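Local coordinates for alpha-fucosidase (Bifidobacterium bifidum, PDB 2EAE), which probably hydrolyses alpha-1,2-linked L-fucose from glycans, here represented by the family 95 glycoside hydrolase catalytic part of a longer protein, at residues 649-654 and 679-684; 787-792 and 871-876. The protein carries 1 engineered substitution. All blocks are in the same frame, centred on the assembly; numbering follows the deposited sequence.

Contact 1: residues 649-654 and 679-684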
loop_
_atom_site.group_PDB
_atom_site.type_symbol
_atom_site.label_atom_id
_atom_site.label_comp_id
_atom_site.label_asym_id
_atom_site.label_seq_id
_atom_site.Cartn_x
_atom_site.Cartn_y
_atom_site.Cartn_z
ATOM N N ILE A 649 22.483 12.901 6.714
ATOM C CA ILE A 649 22.769 11.481 6.518
ATOM C C ILE A 649 23.207 11.296 5.079
ATOM O O ILE A 649 22.511 11.733 4.152
ATOM C CB ILE A 649 21.514 10.614 6.818
ATOM C CG1 ILE A 649 21.175 10.787 8.307
ATOM C CG2 ILE A 649 21.732 9.143 6.357
ATOM C CD1 ILE A 649 20.307 9.777 8.935
ATOM N N LYS A 650 24.393 10.718 4.878
ATOM C CA LYS A 650 24.884 10.500 3.514
ATOM C C LYS A 650 23.982 9.499 2.773
ATOM O O LYS A 650 23.552 8.488 3.362
ATOM C CB LYS A 650 26.309 9.942 3.524
ATOM C CG LYS A 650 27.388 10.840 4.159
ATOM C CD LYS A 650 28.714 10.123 4.051
ATOM C CE LYS A 650 29.780 10.858 4.882
ATOM N NZ LYS A 650 31.062 10.097 4.747
ATOM N N GLU A 651 23.679 9.769 1.509
ATOM C CA GLU A 651 22.936 8.801 0.676
ATOM C C GLU A 651 23.904 7.798 0.064
ATOM O O GLU A 651 23.535 6.635 -0.217
ATOM C CB GLU A 651 22.115 9.504 -0.405
ATOM C CG GLU A 651 21.092 8.597 -1.092
ATOM C CD GLU A 651 20.045 9.308 -1.980
ATOM O OE1 GLU A 651 19.842 10.542 -1.898
ATOM O OE2 GLU A 651 19.346 8.599 -2.746
ATOM N N TRP A 652 25.132 8.260 -0.180
ATOM C CA TRP A 652 26.240 7.396 -0.670
ATOM C C TRP A 652 27.475 7.540 0.189
ATOM O O TRP A 652 27.763 8.641 0.729
ATOM C CB TRP A 652 26.607 7.702 -2.162
ATOM C CG TRP A 652 25.422 7.695 -3.083
ATOM C CD1 TRP A 652 24.936 6.625 -3.766
ATOM C CD2 TRP A 652 24.560 8.795 -3.384
ATOM N NE1 TRP A 652 23.819 6.970 -4.457
ATOM C CE2 TRP A 652 23.543 8.294 -4.249
ATOM C CE3 TRP A 652 24.527 10.141 -3.000
ATOM C CZ2 TRP A 652 22.508 9.098 -4.759
ATOM C CZ3 TRP A 652 23.470 10.965 -3.508
ATOM C CH2 TRP A 652 22.484 10.425 -4.387
ATOM N N TYR A 653 28.219 6.439 0.342
ATOM C CA TYR A 653 29.333 6.419 1.282
ATOM C C TYR A 653 30.467 7.368 0.882
ATOM O O TYR A 653 31.103 7.931 1.756
ATOM C CB TYR A 653 29.791 4.970 1.643
ATOM C CG TYR A 653 28.654 4.256 2.367
ATOM C CD1 TYR A 653 28.210 4.726 3.617
ATOM C CD2 TYR A 653 27.972 3.189 1.775
ATOM C CE1 TYR A 653 27.099 4.106 4.292
ATOM C CE2 TYR A 653 26.896 2.563 2.448
ATOM C CZ TYR A 653 26.474 3.036 3.685
ATOM O OH TYR A 653 25.378 2.447 4.299
ATOM N N PHE A 654 30.687 7.585 -0.415
ATOM C CA PHE A 654 31.700 8.605 -0.826
ATOM C C PHE A 654 31.204 10.081 -0.811
ATOM O O PHE A 654 31.886 10.986 -1.347
ATOM C CB PHE A 654 32.192 8.294 -2.241
ATOM C CG PHE A 654 31.079 8.228 -3.243
ATOM C CD1 PHE A 654 30.245 9.326 -3.452
ATOM C CD2 PHE A 654 30.839 7.073 -3.943
ATOM C CE1 PHE A 654 29.178 9.257 -4.345
ATOM C CE2 PHE A 654 29.781 6.998 -4.835
ATOM C CZ PHE A 654 28.959 8.104 -5.041
ATOM N N MET A 679 13.416 9.343 -0.693
ATOM C CA MET A 679 14.327 9.584 0.418
ATOM C C MET A 679 14.847 8.202 0.839
ATOM O O MET A 679 14.640 7.755 1.964
ATOM C CB MET A 679 13.596 10.293 1.566
ATOM C CG MET A 679 12.975 11.653 1.114
ATOM S SD MET A 679 12.381 12.647 2.491
ATOM C CE MET A 679 11.315 11.445 3.326
ATOM N N SER A 680 15.543 7.537 -0.081
ATOM C CA SER A 680 15.910 6.119 0.096
ATOM C C SER A 680 16.921 5.870 1.210
ATOM O O SER A 680 17.034 4.738 1.741
ATOM C CB SER A 680 16.394 5.561 -1.237
ATOM O OG SER A 680 15.295 5.567 -2.161
ATOM N N HIS A 681 17.638 6.927 1.577
ATOM C CA HIS A 681 18.610 6.888 2.668
ATOM C C HIS A 681 18.028 7.123 4.046
ATOM O O HIS A 681 18.756 7.021 5.042
ATOM C CB HIS A 681 19.769 7.875 2.421
ATOM C CG HIS A 681 19.338 9.315 2.292
ATOM N ND1 HIS A 681 18.270 9.724 1.520
ATOM C CD2 HIS A 681 19.850 10.439 2.840
ATOM C CE1 HIS A 681 18.163 11.039 1.573
ATOM N NE2 HIS A 681 19.110 11.497 2.373
ATOM N N LEU A 682 16.726 7.417 4.140
ATOM C CA LEU A 682 16.128 7.714 5.454
ATOM C C LEU A 682 15.172 6.616 5.904
ATOM O O LEU A 682 14.373 6.819 6.842
ATOM C CB LEU A 682 15.394 9.051 5.402
ATOM C CG LEU A 682 16.300 10.240 5.017
ATOM C CD1 LEU A 682 15.538 11.562 5.133
ATOM C CD2 LEU A 682 17.517 10.266 5.956
ATOM N N LEU A 683 15.259 5.458 5.251
ATOM C CA LEU A 683 14.388 4.327 5.621
ATOM C C LEU A 683 14.625 3.759 7.044
ATOM O O LEU A 683 13.733 3.147 7.629
ATOM C CB LEU A 683 14.370 3.228 4.567
ATOM C CG LEU A 683 14.088 3.767 3.162
ATOM C CD1 LEU A 683 14.158 2.654 2.126
ATOM C CD2 LEU A 683 12.673 4.465 3.112
ATOM N N GLY A 684 15.801 3.996 7.604
ATOM C CA GLY A 684 16.042 3.646 9.002
ATOM C C GLY A 684 15.254 4.477 9.999
ATOM O O GLY A 684 15.030 4.039 11.133
HETATM O O HOH W 1 20.385 13.988 2.930
HETATM O O HOH W 2 16.657 8.757 -2.560
#

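Contact 2: residues 787-792 and 871-876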
loop_
_atom_site.group_PDB
_atom_site.type_symbol
_atom_site.label_atom_id
_atom_site.label_comp_id
_atom_site.label_asym_id
_atom_site.label_seq_id
_atom_site.Cartn_x
_atom_site.Cartn_y
_atom_site.Cartn_z
ATOM N N THR A 787 15.137 2.375 26.759
ATOM C CA THR A 787 16.061 1.855 27.786
ATOM C C THR A 787 16.000 2.716 29.052
ATOM O O THR A 787 16.425 3.870 29.027
ATOM C CB THR A 787 17.503 1.804 27.286
ATOM O OG1 THR A 787 17.531 1.374 25.922
ATOM C CG2 THR A 787 18.326 0.824 28.147
ATOM N N ASP A 788 15.464 2.166 30.145
ATOM C CA ASP A 788 15.422 2.896 31.441
ATOM C C ASP A 788 16.825 3.105 32.028
ATOM O O ASP A 788 17.804 2.560 31.508
ATOM C CB ASP A 788 14.442 2.252 32.454
ATOM C CG ASP A 788 14.937 0.908 33.031
ATOM O OD1 ASP A 788 16.139 0.614 33.009
ATOM O OD2 ASP A 788 14.091 0.126 33.520
ATOM N N THR A 789 16.926 3.903 33.094
ATOM C CA THR A 789 18.241 4.321 33.611
ATOM C C THR A 789 19.068 3.128 34.098
ATOM O O THR A 789 20.294 3.200 34.148
ATOM C CB THR A 789 18.121 5.382 34.728
ATOM O OG1 THR A 789 17.102 4.994 35.657
ATOM C CG2 THR A 789 17.784 6.747 34.133
ATOM N N ALA A 790 18.384 2.024 34.407
ATOM C CA ALA A 790 19.023 0.781 34.850
ATOM C C ALA A 790 19.416 -0.183 33.716
ATOM O O ALA A 790 19.815 -1.325 33.978
ATOM C CB ALA A 790 18.130 0.073 35.859
ATOM N N GLY A 791 19.313 0.275 32.467
ATOM C CA GLY A 791 19.663 -0.548 31.305
ATOM C C GLY A 791 18.636 -1.583 30.843
ATOM O O GLY A 791 18.938 -2.414 29.975
ATOM N N LYS A 792 17.427 -1.550 31.404
ATOM C CA LYS A 792 16.370 -2.487 31.006
ATOM C C LYS A 792 15.685 -2.002 29.713
ATOM O O LYS A 792 15.323 -0.831 29.605
ATOM C CB LYS A 792 15.366 -2.655 32.150
ATOM C CG LYS A 792 14.049 -3.347 31.817
ATOM C CD LYS A 792 14.131 -4.859 31.875
ATOM C CE LYS A 792 12.755 -5.509 31.678
ATOM N NZ LYS A 792 12.077 -5.816 32.978
ATOM N N VAL A 871 6.649 3.152 37.398
ATOM C CA VAL A 871 7.137 4.261 36.605
ATOM C C VAL A 871 8.630 4.051 36.407
ATOM O O VAL A 871 9.390 3.917 37.378
ATOM C CB VAL A 871 6.819 5.629 37.252
ATOM C CG1 VAL A 871 7.378 6.785 36.420
ATOM C CG2 VAL A 871 5.303 5.784 37.468
ATOM N N VAL A 872 9.028 3.979 35.137
ATOM C CA VAL A 872 10.421 3.859 34.730
ATOM C C VAL A 872 10.752 5.046 33.848
ATOM O O VAL A 872 9.900 5.534 33.099
ATOM C CB VAL A 872 10.735 2.535 33.950
ATOM C CG1 VAL A 872 10.669 1.328 34.866
ATOM C CG2 VAL A 872 9.784 2.337 32.791
ATOM N N THR A 873 11.984 5.522 33.957
ATOM C CA THR A 873 12.410 6.680 33.195
ATOM C C THR A 873 13.773 6.395 32.614
ATOM O O THR A 873 14.483 5.514 33.090
ATOM C CB THR A 873 12.475 8.002 34.034
ATOM O OG1 THR A 873 13.844 8.301 34.370
ATOM C CG2 THR A 873 11.628 7.912 35.278
ATOM N N ASN A 874 14.125 7.147 31.578
ATOM C CA ASN A 874 15.440 7.073 30.969
ATOM C C ASN A 874 16.264 8.334 31.262
ATOM O O ASN A 874 15.799 9.248 31.953
ATOM C CB ASN A 874 15.323 6.853 29.446
ATOM C CG ASN A 874 14.574 7.985 28.725
ATOM O OD1 ASN A 874 14.340 9.055 29.284
ATOM N ND2 ASN A 874 14.188 7.734 27.462
ATOM N N ALA A 875 17.472 8.363 30.710
ATOM C CA ALA A 875 18.400 9.486 30.799
ATOM C C ALA A 875 17.801 10.854 30.415
ATOM O O ALA A 875 18.211 11.892 30.965
ATOM C CB ALA A 875 19.625 9.193 29.956
ATOM N N ASP A 876 16.835 10.847 29.492
ATOM C CA ASP A 876 16.243 12.083 28.961
ATOM C C ASP A 876 15.008 12.535 29.740
ATOM O O ASP A 876 14.264 13.429 29.300
ATOM C CB ASP A 876 15.926 11.924 27.456
ATOM C CG ASP A 876 17.189 11.842 26.591
ATOM O OD1 ASP A 876 18.291 12.188 27.088
ATOM O OD2 ASP A 876 17.093 11.431 25.406
HETATM O O HOH W 3 14.838 5.241 26.006
#

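Contact 1: residues 649-654 and 679-684
Glu-651 OE2 is held by Ser-564 OG and by water 2, which bridges it to the backbone N of Ser-680 across the contact. The water donates to OE2 of Glu-651 at 2.7 Å and accepts a hydrogen bond from Ser-680 N at 3.0 Å. The other oxygen, OE1, takes a salt bridge from Arg-709 and a bond from Gln-567. Both segments belong to the long loop between helices 631-638 and 699-710 of the family 95 catalytic domain, an (alpha/alpha)6 barrel. These bonds fix the rotation of the carboxylate and probably favour its charged form. With CG anti to the backbone N (chi1 -167°), the extended Glu-651 chain runs across the His-681 ring. Its CB makes a CH-pi contact, 4.2 Å from the ring centroid. Further out, the carboxylate lies almost parallel to the ring (6° between planes), with OE1 over the rim. The opposite face of the imidazole rests on Leu-682 CG. No direct hydrogen bond joins the segments. The contact is buried, and ND1 of His-681 has no hydrogen-bonding partner in the model. One apolar contact extends it, Ile-649 CB to Leu-682 CD2 at 4.1 Å. The contact is outside the fucose pocket but not far from it: the Ser-680 side chain is about 8 Å from bound beta-L-fucopyranose. At the ring edge, Ile-649 O is 3.2 Å from His-681 CD2. Water 1 sits in the ring plane, 2.9 Å from His-681 NE2, and donates a weak bond to Ile-649 O.

Contact 2: residues 787-792 and 871-876
Asp-788 and Thr-789 bury the most surface here, set against Thr-873 and Asn-874. Asp-788 begins a type I beta turn that ends at Gly-791. The turn closes a beta-hairpin between strands 785-787 and 793-800, and Gly-791, with positive phi, fills the G1 bulge position. Across from it, strand 870-873 of the C-terminal domain runs out into a loop. The one direct hydrogen bond goes from Thr-789 N to Thr-873 O, 2.9 Å long. It lies in the carbonyl plane but is bent, with 137° at the hydrogen. The same oxygen receives a CA-H contact from Asp-788 CA at 3.2 Å.

The Asp-788 side chain works mainly for its own turn. Its OD1 accepts a hydrogen bond from Lys-792 N at 3.0 Å, from 48° above the carboxylate plane, and a weaker one from Ala-790 N. OD2 bonds Tyr-794 OH and lies 3.9 Å from Val-872 CG1. This puts a valine methyl beside a carboxylate whose oxygens both have partners.

Thr-789 CG2 sits beside the backbone N, anti to its own carbonyl carbon, and from there meets Asn-874 C at 3.6 Å. Asn-874 packs its CB on Thr-787 O at 3.2 Å, and its OD1 accepts a hydrogen bond from Ala-878 N. Its amide nitrogen faces the hairpin: water 3 accepts hydrogen bonds from both Asn-874 ND2 and Thr-787 N, each at 3.0 Å.

From the N terminus, the beta-sheets of the first domain come before either contact. Contact 1 then closes a loop of 24 residues with no helix or strand. Both its ends stay within the catalytic domain, between helices 631-638 and 699-710. The chain continues through the last helices of the barrel, up to helix 766-779. Contact 2 opens after that and spans 78 residues, 43 of them in strands. It ties the hairpin of 785-787 and 793-800 to strand 870-873, near the C terminus. The two contacts follow in series and do not cross. The centres of contact 1 and contact 2 are about 30 Å apart. The nearest atoms of contact 1 and contact 2 are about 15 Å apart.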